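Local coordinates for broad specificity aminotransferase (PDB 4WB0) that catalyses transamination with relaxed substrate selectivity as a pyridoxal-phosphate-dependent aminotransferase, working as a homodimer and probably using aspartate and 2-oxoglutarate among its substrates, at the interface of chains A and B. Numbering follows the deposited sequence. Chains: chain A, Broad specificity aminotransferase; chain B, Broad specificity aminotransferase.

The four contacts trace one nearly twofold-symmetric dimer seam, with contact 2 close to its axis. Contact 2 lies about 13 Å from contact 1 and about 13 Å from contact 3, measured between the centres of their C-alpha atoms, whereas contacts 1 and 3 are about 25 Å apart. A:Ser265 and A:Glu266 belong to contacts 1 and 2, and B:Arg267 to contacts 2 and 3, so the short 264–267 segment of each subunit ties the symmetric centre to the flanks. Contact 4, about 17 Å from contact 2, adds a charged cluster. Contact 3 reaches the catalytic lysine, linking assembly to cofactor binding.

Contact 1: the interface of chains A and B. Residues chain A 55-57, 61-62, 262-266; chain B 73-76.
B:Tyr75 plugs a groove on chain A formed by residues 55–57, 61–62 and 262–266, at one flank of the homodimer interface. Its phenol end meets A:Val61 tip to tip, CG1 lying 3.6 Å from B:Tyr75 CE1. A:Glu266 approaches in the ring plane at the opposite edge, CG 3.9 Å from B:Tyr75 CD2, while A:Leu263 runs alongside in the same direction. The main chain is gripped on both sides of this ring. A:Arg62 presents NH1 and NH2 end-on to one acceptor, the carbonyl O of B:Leu73; the NH1 bond, 2.8 Å to that oxygen, runs nearly along the C=O axis at 172°. A:Ser265 N donates to B:Tyr75 O over 2.9 Å, coming from above the carbonyl plane. At a separate edge of the contact A:Pro55 CB packs 3.8 Å from B:Glu76 CG, and a water bonded to A:Tyr56 N lies 2.6 Å from the carboxylate atom OE2 of B:Glu76.

A second shell holds the gripping groups in place. A:Pro57 CB sits over the centre of one face of the A:Arg62 guanidinium. B:Asn74, its CG in the crowded position between backbone N and carbonyl carbon, braces the loop by taking the N-H of B:Glu76 on OD1.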
loop_
_atom_site.group_PDB
_atom_site.type_symbol
_atom_site.label_atom_id
_atom_site.label_comp_id
_atom_site.label_asym_id
_atom_site.label_seq_id
_atom_site.Cartn_x
_atom_site.Cartn_y
_atom_site.Cartn_z
ATOM N N PRO A 55 1.218 20.612 -14.207
ATOM C CA PRO A 55 1.232 19.140 -14.181
ATOM C C PRO A 55 0.939 18.570 -15.566
ATOM O O PRO A 55 0.186 19.170 -16.325
ATOM C CB PRO A 55 0.103 18.758 -13.203
ATOM C CG PRO A 55 -0.166 19.978 -12.414
ATOM C CD PRO A 55 0.191 21.171 -13.298
ATOM N N TYR A 56 1.556 17.433 -15.890
ATOM C CA TYR A 56 1.552 16.957 -17.272
ATOM C C TYR A 56 1.113 15.484 -17.332
ATOM O O TYR A 56 1.952 14.598 -17.379
ATOM C CB TYR A 56 2.954 17.158 -17.881
ATOM C CG TYR A 56 3.103 16.656 -19.324
ATOM C CD1 TYR A 56 2.477 17.302 -20.366
ATOM C CD2 TYR A 56 3.840 15.502 -19.606
ATOM C CE1 TYR A 56 2.584 16.829 -21.684
ATOM C CE2 TYR A 56 3.939 14.997 -20.898
ATOM C CZ TYR A 56 3.319 15.665 -21.933
ATOM O OH TYR A 56 3.424 15.166 -23.224
ATOM N N PRO A 57 -0.209 15.227 -17.240
ATOM C CA PRO A 57 -0.686 13.859 -17.470
ATOM C C PRO A 57 -0.303 13.474 -18.902
ATOM O O PRO A 57 -0.556 14.250 -19.812
ATOM C CB PRO A 57 -2.224 13.958 -17.290
ATOM C CG PRO A 57 -2.457 15.235 -16.589
ATOM C CD PRO A 57 -1.316 16.157 -16.990
ATOM N N VAL A 61 -1.082 8.119 -21.392
ATOM C CA VAL A 61 -1.850 7.680 -20.247
ATOM C C VAL A 61 -3.340 8.060 -20.479
ATOM O O VAL A 61 -4.228 7.289 -20.144
ATOM C CB VAL A 61 -1.284 8.309 -18.888
ATOM C CG1 VAL A 61 -2.369 8.204 -17.806
ATOM C CG2 VAL A 61 -0.005 7.542 -18.449
ATOM N N ARG A 62 -3.610 9.226 -21.033
ATOM C CA ARG A 62 -4.988 9.580 -21.417
ATOM C C ARG A 62 -5.566 8.561 -22.404
ATOM O O ARG A 62 -6.747 8.192 -22.292
ATOM C CB ARG A 62 -5.089 10.961 -22.041
ATOM C CG ARG A 62 -4.863 12.169 -21.100
ATOM C CD ARG A 62 -5.699 12.129 -19.853
ATOM N NE ARG A 62 -5.736 13.456 -19.243
ATOM C CZ ARG A 62 -5.904 13.714 -17.955
ATOM N NH1 ARG A 62 -5.996 12.715 -17.080
ATOM N NH2 ARG A 62 -5.972 14.988 -17.542
ATOM N N GLY A 262 4.447 9.241 -15.202
ATOM C CA GLY A 262 3.681 10.242 -14.543
ATOM C C GLY A 262 2.535 9.707 -13.705
ATOM O O GLY A 262 1.559 10.414 -13.470
ATOM N N LEU A 263 2.660 8.478 -13.268
ATOM C CA LEU A 263 1.568 7.828 -12.538
ATOM C C LEU A 263 1.766 8.017 -11.028
ATOM O O LEU A 263 1.532 7.097 -10.275
ATOM C CB LEU A 263 1.530 6.341 -12.898
ATOM C CG LEU A 263 1.042 6.142 -14.332
ATOM C CD1 LEU A 263 1.099 4.620 -14.588
ATOM C CD2 LEU A 263 -0.354 6.747 -14.520
ATOM N N TYR A 264 2.155 9.224 -10.607
ATOM C CA TYR A 264 2.497 9.458 -9.194
ATOM C C TYR A 264 1.379 8.988 -8.235
ATOM O O TYR A 264 1.648 8.309 -7.257
ATOM C CB TYR A 264 2.751 10.943 -8.910
ATOM C CG TYR A 264 3.742 11.624 -9.858
ATOM C CD1 TYR A 264 3.321 12.212 -11.033
ATOM C CD2 TYR A 264 5.095 11.689 -9.544
ATOM C CE1 TYR A 264 4.258 12.842 -11.920
ATOM C CE2 TYR A 264 6.015 12.280 -10.403
ATOM C CZ TYR A 264 5.590 12.867 -11.583
ATOM O OH TYR A 264 6.518 13.457 -12.438
ATOM N N SER A 265 0.148 9.355 -8.548
ATOM C CA SER A 265 -0.970 9.109 -7.665
ATOM C C SER A 265 -1.438 7.670 -7.679
ATOM O O SER A 265 -2.232 7.319 -6.805
ATOM C CB SER A 265 -2.140 10.007 -7.992
ATOM O OG SER A 265 -2.496 9.909 -9.356
ATOM N N GLU A 266 -0.973 6.837 -8.608
ATOM C CA GLU A 266 -1.574 5.512 -8.720
ATOM C C GLU A 266 -0.659 4.436 -8.121
ATOM O O GLU A 266 -1.115 3.316 -7.900
ATOM C CB GLU A 266 -2.006 5.211 -10.171
ATOM C CG GLU A 266 -3.173 6.131 -10.660
ATOM C CD GLU A 266 -4.263 6.447 -9.581
ATOM O OE1 GLU A 266 -4.747 5.521 -8.829
ATOM O OE2 GLU A 266 -4.596 7.669 -9.477
ATOM N N LEU B 73 -8.781 15.050 -14.564
ATOM C CA LEU B 73 -7.980 15.153 -13.335
ATOM C C LEU B 73 -6.495 14.830 -13.657
ATOM O O LEU B 73 -6.230 14.176 -14.679
ATOM C CB LEU B 73 -8.497 14.167 -12.282
ATOM C CG LEU B 73 -9.973 14.352 -11.912
ATOM C CD1 LEU B 73 -10.393 13.152 -11.124
ATOM C CD2 LEU B 73 -10.127 15.652 -11.123
ATOM N N ASN B 74 -5.560 15.253 -12.802
ATOM C CA ASN B 74 -4.146 14.963 -13.036
ATOM C C ASN B 74 -3.738 13.790 -12.153
ATOM O O ASN B 74 -4.572 13.218 -11.457
ATOM C CB ASN B 74 -3.240 16.208 -12.814
ATOM C CG ASN B 74 -3.206 16.715 -11.368
ATOM O OD1 ASN B 74 -3.213 15.952 -10.400
ATOM N ND2 ASN B 74 -3.175 18.043 -11.230
ATOM N N TYR B 75 -2.467 13.420 -12.226
ATOM C CA TYR B 75 -1.942 12.294 -11.451
ATOM C C TYR B 75 -0.907 12.648 -10.403
ATOM O O TYR B 75 -0.058 11.803 -10.020
ATOM C CB TYR B 75 -1.338 11.271 -12.423
ATOM C CG TYR B 75 -2.360 10.563 -13.303
ATOM C CD1 TYR B 75 -2.763 11.098 -14.538
ATOM C CD2 TYR B 75 -2.939 9.370 -12.887
ATOM C CE1 TYR B 75 -3.705 10.428 -15.335
ATOM C CE2 TYR B 75 -3.845 8.702 -13.676
ATOM C CZ TYR B 75 -4.238 9.228 -14.879
ATOM O OH TYR B 75 -5.190 8.510 -15.594
ATOM N N GLU B 76 -0.971 13.855 -9.889
ATOM C CA GLU B 76 0.044 14.290 -8.973
ATOM C C GLU B 76 -0.151 13.608 -7.628
ATOM O O GLU B 76 -1.247 13.209 -7.292
ATOM C CB GLU B 76 0.003 15.826 -8.807
ATOM C CG GLU B 76 0.207 16.585 -10.130
ATOM C CD GLU B 76 1.577 16.219 -10.816
ATOM O OE1 GLU B 76 2.636 16.356 -10.159
ATOM O OE2 GLU B 76 1.571 15.814 -11.994
HETATM O O HOH W 1 3.246 15.945 -13.983
#

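Contact 2: the interface of chains A and B. Residues chain A 110, 265-267, 299-302; chain B 110, 265-267, 299-302.
Two copies of Pro300 meet at the core of this near-twofold contact, crossing at about a right angle with A:Pro300 CG 3.8 Å from B:Pro300 CG. Beside them the Leu110 side chains reach tip to tip, A:Leu110 CG being 4.0 Å from B:Leu110 CD1. Each proline is also backed by the aliphatic stem of the opposing Arg267, whose chain bends at chi2 and chi3; A:Arg267 CG touches B:Pro300 CA at 3.6 Å.

Farther out, the two His302 imidazoles stack face to face, their centroids 3.6 Å apart and their planes only 4° from parallel, each offset toward the other's rim. Both rings swing there because CG is anti to the backbone N, with chi1 -172° in A:His302 and -177° in B:His302.

At the polar rim the start of each helix (301–312 in chain A, 302–312 in chain B) is met by the partner's 265–266 segment. The carbonyl O of B:Ser265 accepts from A:Ala301 N at 2.8 Å, in the carbonyl plane, and A:Ser265 O accepts from B:Ala301 N at 2.9 Å, the donor here above that plane. Glu266 continues the capping: A:Glu266 OE1 uses its syn lone pair for B:His302 N at 3.0 Å, and the twofold-related bond from A:His302 N to B:Glu266 OE1, also syn, is longer at 3.2 Å. These carboxylates might favour protonation of the nearby imidazoles. Reciprocal capping of helix starts around an apolar centre registers the two subunits of the homodimer.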
loop_
_atom_site.group_PDB
_atom_site.type_symbol
_atom_site.label_atom_id
_atom_site.label_comp_id
_atom_site.label_asym_id
_atom_site.label_seq_id
_atom_site.Cartn_x
_atom_site.Cartn_y
_atom_site.Cartn_z
ATOM N N LEU A 110 3.671 -0.930 -4.098
ATOM C CA LEU A 110 3.184 0.428 -4.025
ATOM C C LEU A 110 4.273 1.384 -4.459
ATOM O O LEU A 110 4.845 2.127 -3.647
ATOM C CB LEU A 110 2.702 0.785 -2.601
ATOM C CG LEU A 110 1.268 0.385 -2.253
ATOM C CD1 LEU A 110 0.305 1.122 -3.159
ATOM C CD2 LEU A 110 0.916 -1.028 -2.475
ATOM N N SER A 265 0.148 9.355 -8.548
ATOM C CA SER A 265 -0.970 9.109 -7.665
ATOM C C SER A 265 -1.438 7.670 -7.679
ATOM O O SER A 265 -2.232 7.319 -6.805
ATOM C CB SER A 265 -2.140 10.007 -7.992
ATOM O OG SER A 265 -2.496 9.909 -9.356
ATOM N N GLU A 266 -0.973 6.837 -8.608
ATOM C CA GLU A 266 -1.574 5.512 -8.720
ATOM C C GLU A 266 -0.659 4.436 -8.121
ATOM O O GLU A 266 -1.115 3.316 -7.900
ATOM C CB GLU A 266 -2.006 5.211 -10.171
ATOM C CG GLU A 266 -3.173 6.131 -10.660
ATOM C CD GLU A 266 -4.263 6.447 -9.581
ATOM O OE1 GLU A 266 -4.747 5.521 -8.829
ATOM O OE2 GLU A 266 -4.596 7.669 -9.477
ATOM N N ARG A 267 0.574 4.785 -7.783
ATOM C CA ARG A 267 1.460 3.943 -6.973
ATOM C C ARG A 267 1.814 2.585 -7.632
ATOM O O ARG A 267 1.595 1.533 -7.074
ATOM C CB ARG A 267 0.814 3.718 -5.578
ATOM C CG ARG A 267 0.145 4.942 -4.943
ATOM C CD ARG A 267 0.996 6.201 -4.740
ATOM N NE ARG A 267 2.164 5.977 -3.917
ATOM C CZ ARG A 267 3.411 6.205 -4.317
ATOM N NH1 ARG A 267 3.664 6.703 -5.535
ATOM N NH2 ARG A 267 4.420 5.963 -3.489
ATOM N N PRO A 299 -2.241 -5.318 -4.007
ATOM C CA PRO A 299 -1.991 -3.945 -4.457
ATOM C C PRO A 299 -3.097 -3.379 -5.332
ATOM O O PRO A 299 -3.950 -4.165 -5.801
ATOM C CB PRO A 299 -0.698 -4.069 -5.254
ATOM C CG PRO A 299 -0.820 -5.461 -5.910
ATOM C CD PRO A 299 -1.584 -6.325 -4.866
ATOM N N PRO A 300 -3.124 -2.039 -5.512
ATOM C CA PRO A 300 -4.162 -1.395 -6.318
ATOM C C PRO A 300 -3.967 -1.677 -7.798
ATOM O O PRO A 300 -2.835 -1.586 -8.349
ATOM C CB PRO A 300 -3.992 0.079 -6.011
ATOM C CG PRO A 300 -2.559 0.206 -5.593
ATOM C CD PRO A 300 -2.085 -1.082 -5.086
ATOM N N ALA A 301 -5.059 -2.054 -8.435
ATOM C CA ALA A 301 -4.993 -2.506 -9.850
ATOM C C ALA A 301 -4.882 -1.417 -10.930
ATOM O O ALA A 301 -4.251 -1.624 -11.992
ATOM C CB ALA A 301 -6.212 -3.392 -10.140
ATOM N N HIS A 302 -5.524 -0.269 -10.729
ATOM C CA HIS A 302 -5.668 0.694 -11.792
ATOM C C HIS A 302 -4.358 1.156 -12.408
ATOM O O HIS A 302 -4.226 1.195 -13.647
ATOM C CB HIS A 302 -6.457 1.899 -11.277
ATOM C CG HIS A 302 -6.827 2.892 -12.347
ATOM N ND1 HIS A 302 -7.788 2.644 -13.295
ATOM C CD2 HIS A 302 -6.367 4.145 -12.599
ATOM C CE1 HIS A 302 -7.945 3.716 -14.070
ATOM N NE2 HIS A 302 -7.105 4.646 -13.658
ATOM N N LEU B 110 -4.821 1.689 2.642
ATOM C CA LEU B 110 -4.945 0.653 1.635
ATOM C C LEU B 110 -6.006 -0.314 2.098
ATOM O O LEU B 110 -5.724 -1.435 2.489
ATOM C CB LEU B 110 -3.626 -0.034 1.412
ATOM C CG LEU B 110 -2.490 0.883 1.008
ATOM C CD1 LEU B 110 -1.170 0.085 0.960
ATOM C CD2 LEU B 110 -2.766 1.439 -0.313
ATOM N N SER B 265 -10.233 -4.441 -5.745
ATOM C CA SER B 265 -8.958 -4.202 -6.433
ATOM C C SER B 265 -8.355 -2.818 -6.304
ATOM O O SER B 265 -7.175 -2.635 -6.645
ATOM C CB SER B 265 -9.126 -4.502 -7.928
ATOM O OG SER B 265 -10.008 -3.577 -8.538
ATOM N N GLU B 266 -9.133 -1.837 -5.873
ATOM C CA GLU B 266 -8.646 -0.462 -5.834
ATOM C C GLU B 266 -8.186 -0.021 -4.425
ATOM O O GLU B 266 -7.540 0.990 -4.275
ATOM C CB GLU B 266 -9.710 0.462 -6.390
ATOM C CG GLU B 266 -10.089 0.192 -7.840
ATOM C CD GLU B 266 -8.894 -0.185 -8.726
ATOM O OE1 GLU B 266 -7.828 0.494 -8.649
ATOM O OE2 GLU B 266 -8.987 -1.240 -9.427
ATOM N N ARG B 267 -8.463 -0.822 -3.416
ATOM C CA ARG B 267 -7.906 -0.640 -2.075
ATOM C C ARG B 267 -8.207 0.708 -1.402
ATOM O O ARG B 267 -7.296 1.448 -1.079
ATOM C CB ARG B 267 -6.381 -0.805 -2.113
ATOM C CG ARG B 267 -5.869 -1.838 -3.112
ATOM C CD ARG B 267 -6.354 -3.287 -2.833
ATOM N NE ARG B 267 -6.098 -3.759 -1.483
ATOM C CZ ARG B 267 -6.996 -4.227 -0.623
ATOM N NH1 ARG B 267 -8.289 -4.325 -0.949
ATOM N NH2 ARG B 267 -6.597 -4.593 0.611
ATOM N N PRO B 299 -1.116 7.260 -0.587
ATOM C CA PRO B 299 -1.984 6.168 -1.043
ATOM C C PRO B 299 -2.440 6.337 -2.488
ATOM O O PRO B 299 -2.356 7.422 -3.029
ATOM C CB PRO B 299 -3.188 6.254 -0.094
ATOM C CG PRO B 299 -3.240 7.729 0.237
ATOM C CD PRO B 299 -1.830 8.232 0.258
ATOM N N PRO B 300 -2.945 5.277 -3.109
ATOM C CA PRO B 300 -3.405 5.451 -4.479
ATOM C C PRO B 300 -4.701 6.236 -4.556
ATOM O O PRO B 300 -5.550 6.062 -3.662
ATOM C CB PRO B 300 -3.656 4.019 -4.972
ATOM C CG PRO B 300 -3.846 3.214 -3.733
ATOM C CD PRO B 300 -3.037 3.886 -2.652
ATOM N N ALA B 301 -4.889 7.007 -5.626
ATOM C CA ALA B 301 -6.023 7.930 -5.678
ATOM C C ALA B 301 -7.293 7.352 -6.312
ATOM O O ALA B 301 -8.407 7.817 -5.977
ATOM C CB ALA B 301 -5.619 9.193 -6.415
ATOM N N HIS B 302 -7.166 6.405 -7.224
ATOM C CA HIS B 302 -8.336 6.065 -8.105
ATOM C C HIS B 302 -9.533 5.525 -7.279
ATOM O O HIS B 302 -10.632 5.963 -7.460
ATOM C CB HIS B 302 -7.946 5.030 -9.208
ATOM C CG HIS B 302 -9.063 4.698 -10.170
ATOM N ND1 HIS B 302 -9.542 5.615 -11.075
ATOM C CD2 HIS B 302 -9.760 3.559 -10.394
ATOM C CE1 HIS B 302 -10.495 5.066 -11.812
ATOM N NE2 HIS B 302 -10.653 3.823 -11.421
#

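Contact 3: the interface of chains A and B. Residues chain A 76-77; chain B 46-47, 258-259, 264, 267.
Aromatic packing dominates this contact, where A:Tyr77 enters the active-site region of chain B. Its ring and that of B:Tyr264 cross obliquely in an edge-to-face pair, with planes 67° apart. The CD2 edge of B:Tyr264 points at the phenol half of the intruding ring, 3.5 Å from A:Tyr77 CE2. On the same face B:Tyr264 CB makes a CH-pi contact, offset toward the rim and 3.8 Å from the centroid of the A:Tyr77 ring. Both tyrosines have CG anti to the carbonyl carbon and beside the backbone N, with chi1 -73° in A:Tyr77. The B:Tyr264 ring is backed from within its own chain by the carbonyl O of B:Ser258, which lies above the ring centre.

Polar contacts frame the phenol. B:Lys259, the family's Schiff-base lysine, bends at chi2 and then extends, so that its amino nitrogen NZ makes a weak hydrogen bond of 3.4 Å to A:Tyr77 OH. In this family the equivalent tyrosine reaches the cofactor phosphate from the neighbouring subunit, and each active site thus depends on the dimer. B:Arg267 sets NH1 in the plane of the A:Tyr77 ring, at its edge and not over a face, 3.7 Å from A:Tyr77 CE1, with the guanidinium turned well away from the ring plane. The same guanidinium is steadied by B:Tyr264: NH1 of B:Arg267 donates to B:Tyr264 O at 2.9 Å, in the carbonyl plane.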
loop_
_atom_site.group_PDB
_atom_site.type_symbol
_atom_site.label_atom_id
_atom_site.label_comp_id
_atom_site.label_asym_id
_atom_site.label_seq_id
_atom_site.Cartn_x
_atom_site.Cartn_y
_atom_site.Cartn_z
ATOM N N GLU A 76 -12.166 -7.412 -9.035
ATOM C CA GLU A 76 -11.953 -8.499 -8.117
ATOM C C GLU A 76 -10.514 -8.378 -7.583
ATOM O O GLU A 76 -9.641 -7.811 -8.241
ATOM C CB GLU A 76 -12.197 -9.858 -8.799
ATOM C CG GLU A 76 -13.623 -10.019 -9.265
ATOM C CD GLU A 76 -14.618 -9.897 -8.108
ATOM O OE1 GLU A 76 -14.454 -10.613 -7.097
ATOM O OE2 GLU A 76 -15.603 -9.131 -8.236
ATOM N N TYR A 77 -10.302 -8.846 -6.377
ATOM C CA TYR A 77 -8.948 -8.865 -5.825
ATOM C C TYR A 77 -7.904 -9.383 -6.823
ATOM O O TYR A 77 -8.075 -10.468 -7.363
ATOM C CB TYR A 77 -8.851 -9.790 -4.628
ATOM C CG TYR A 77 -9.488 -9.317 -3.337
ATOM C CD1 TYR A 77 -9.104 -8.117 -2.722
ATOM C CD2 TYR A 77 -10.458 -10.064 -2.731
ATOM C CE1 TYR A 77 -9.701 -7.716 -1.528
ATOM C CE2 TYR A 77 -11.063 -9.663 -1.543
ATOM C CZ TYR A 77 -10.659 -8.499 -0.945
ATOM O OH TYR A 77 -11.285 -8.111 0.225
ATOM N N GLY B 46 -14.169 -14.729 -0.124
ATOM C CA GLY B 46 -15.205 -13.779 0.204
ATOM C C GLY B 46 -15.289 -12.611 -0.764
ATOM O O GLY B 46 -14.806 -11.523 -0.466
ATOM N N ALA B 47 -15.909 -12.826 -1.917
ATOM C CA ALA B 47 -16.378 -11.716 -2.730
ATOM C C ALA B 47 -17.794 -11.963 -3.222
ATOM O O ALA B 47 -18.212 -13.097 -3.493
ATOM C CB ALA B 47 -15.434 -11.482 -3.919
ATOM N N SER B 258 -14.140 -2.367 0.054
ATOM C CA SER B 258 -14.001 -3.484 -0.844
ATOM C C SER B 258 -15.328 -4.185 -1.111
ATOM O O SER B 258 -15.631 -4.473 -2.272
ATOM C CB SER B 258 -12.970 -4.476 -0.315
ATOM O OG SER B 258 -11.685 -3.870 -0.381
ATOM N N LYS B 259 -16.115 -4.457 -0.073
ATOM C CA LYS B 259 -17.345 -5.229 -0.274
ATOM C C LYS B 259 -18.523 -4.308 -0.574
ATOM O O LYS B 259 -19.269 -4.597 -1.499
ATOM C CB LYS B 259 -17.688 -6.122 0.932
ATOM C CG LYS B 259 -16.713 -7.286 1.144
ATOM C CD LYS B 259 -15.467 -6.813 1.841
ATOM C CE LYS B 259 -14.391 -7.926 1.991
ATOM N NZ LYS B 259 -13.280 -7.429 2.894
ATOM N N TYR B 264 -12.728 -4.095 -4.543
ATOM C CA TYR B 264 -11.733 -4.987 -3.948
ATOM C C TYR B 264 -10.329 -4.627 -4.437
ATOM O O TYR B 264 -9.386 -4.523 -3.663
ATOM C CB TYR B 264 -12.047 -6.440 -4.298
ATOM C CG TYR B 264 -13.428 -6.919 -3.914
ATOM C CD1 TYR B 264 -14.495 -6.798 -4.787
ATOM C CD2 TYR B 264 -13.643 -7.528 -2.673
ATOM C CE1 TYR B 264 -15.785 -7.249 -4.435
ATOM C CE2 TYR B 264 -14.952 -8.001 -2.300
ATOM C CZ TYR B 264 -16.014 -7.844 -3.195
ATOM O OH TYR B 264 -17.313 -8.282 -2.835
ATOM N N ARG B 267 -8.463 -0.822 -3.416
ATOM C CA ARG B 267 -7.906 -0.640 -2.075
ATOM C C ARG B 267 -8.207 0.708 -1.402
ATOM O O ARG B 267 -7.296 1.448 -1.079
ATOM C CB ARG B 267 -6.381 -0.805 -2.113
ATOM C CG ARG B 267 -5.869 -1.838 -3.112
ATOM C CD ARG B 267 -6.354 -3.287 -2.833
ATOM N NE ARG B 267 -6.098 -3.759 -1.483
ATOM C CZ ARG B 267 -6.996 -4.227 -0.623
ATOM N NH1 ARG B 267 -8.289 -4.325 -0.949
ATOM N NH2 ARG B 267 -6.597 -4.593 0.611
#

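Contact 4: the interface of chains A and B. Residues chain A 117, 121, 150, 295; chain B 121, 294-295.
The backbone torsions of Glu295, in the loop after the helix ending at 293, are the same in both chains, yet the two side chains leave it differently. A:Glu295 has CG anti to the carbonyl carbon (chi1 -74°), whereas B:Glu295 has it anti to the backbone N (chi1 -163°). Both then bend at chi2, and the carboxylates meet tip to tip, stacked with planes 3° apart.

Two lysines from helices 111–123 probably offset this pairing of like charges. Each lysine side chain is extended beyond CG and crosses the opposing glutamate at about a right angle. A:Lys121 NZ forms a salt bridge with B:Glu295 OE2 at 2.5 Å, on that oxygen's syn lone pair. B:Lys121 NZ does the same with A:Glu295 OE2 at 2.7 Å. Intrachain bridges close the ring: A:Lys121 NZ is 3.2 Å from A:Glu295 OE2, and B:Lys121 NZ is 3.1 Å from B:Glu295 OE1. A:Glu295 thus concentrates both lysines on one oxygen, while B:Glu295 divides them between two. The alternating charges probably keep all four groups ionised.

Alongside, A:Ser117 OG binds a water at 2.9 Å that also bonds B:Ala294 O, and the methyl groups of A:Ala150 and B:Ala294 touch. The four-residue ionic cluster, in which the two Glu295 side chains adopt different first torsions, pins the two subunits together at a point where identical acidic side chains face each other across the dimer seam.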
loop_
_atom_site.group_PDB
_atom_site.type_symbol
_atom_site.label_atom_id
_atom_site.label_comp_id
_atom_site.label_asym_id
_atom_site.label_seq_id
_atom_site.Cartn_x
_atom_site.Cartn_y
_atom_site.Cartn_z
ATOM N N SER A 117 10.597 -0.501 0.841
ATOM C CA SER A 117 10.192 -1.030 2.140
ATOM C C SER A 117 10.095 -2.548 2.118
ATOM O O SER A 117 10.641 -3.227 2.992
ATOM C CB SER A 117 8.856 -0.436 2.585
ATOM O OG SER A 117 8.531 -0.935 3.883
ATOM N N LYS A 121 12.568 -5.202 4.108
ATOM C CA LYS A 121 12.083 -6.189 5.054
ATOM C C LYS A 121 12.493 -7.611 4.662
ATOM O O LYS A 121 12.902 -8.408 5.522
ATOM C CB LYS A 121 10.563 -6.123 5.175
ATOM C CG LYS A 121 10.067 -4.820 5.827
ATOM C CD LYS A 121 8.513 -4.794 5.904
ATOM C CE LYS A 121 8.013 -3.478 6.399
ATOM N NZ LYS A 121 6.528 -3.462 6.149
ATOM N N ALA A 150 12.970 1.863 9.427
ATOM C CA ALA A 150 11.651 1.296 9.771
ATOM C C ALA A 150 11.559 -0.203 9.496
ATOM O O ALA A 150 10.820 -0.900 10.187
ATOM C CB ALA A 150 10.553 1.969 9.011
ATOM N N GLU A 295 0.348 -6.484 5.553
ATOM C CA GLU A 295 0.315 -5.012 5.432
ATOM C C GLU A 295 -0.881 -4.465 4.695
ATOM O O GLU A 295 -1.457 -3.529 5.176
ATOM C CB GLU A 295 1.540 -4.483 4.710
ATOM C CG GLU A 295 2.809 -4.509 5.507
ATOM C CD GLU A 295 2.921 -3.350 6.534
ATOM O OE1 GLU A 295 2.294 -2.274 6.338
ATOM O OE2 GLU A 295 3.684 -3.504 7.516
ATOM N N LYS B 121 0.020 -0.844 14.454
ATOM C CA LYS B 121 1.328 -0.206 14.660
ATOM C C LYS B 121 1.160 1.033 15.502
ATOM O O LYS B 121 1.903 1.233 16.442
ATOM C CB LYS B 121 1.975 0.165 13.301
ATOM C CG LYS B 121 2.351 -1.045 12.427
ATOM C CD LYS B 121 3.119 -0.586 11.174
ATOM C CE LYS B 121 3.256 -1.683 10.152
ATOM N NZ LYS B 121 3.878 -1.173 8.868
ATOM N N ALA B 294 7.060 5.771 5.538
ATOM C CA ALA B 294 8.110 4.778 5.467
ATOM C C ALA B 294 7.701 3.502 4.833
ATOM O O ALA B 294 8.531 2.607 4.612
ATOM C CB ALA B 294 8.592 4.505 6.836
ATOM N N GLU B 295 6.416 3.367 4.569
ATOM C CA GLU B 295 5.886 2.140 4.024
ATOM C C GLU B 295 5.556 2.337 2.526
ATOM O O GLU B 295 5.996 1.521 1.710
ATOM C CB GLU B 295 4.678 1.732 4.845
ATOM C CG GLU B 295 4.290 0.379 4.677
ATOM C CD GLU B 295 5.186 -0.596 5.398
ATOM O OE1 GLU B 295 5.711 -0.288 6.500
ATOM O OE2 GLU B 295 5.357 -1.686 4.832
HETATM O O HOH W 2 10.023 0.637 5.768
#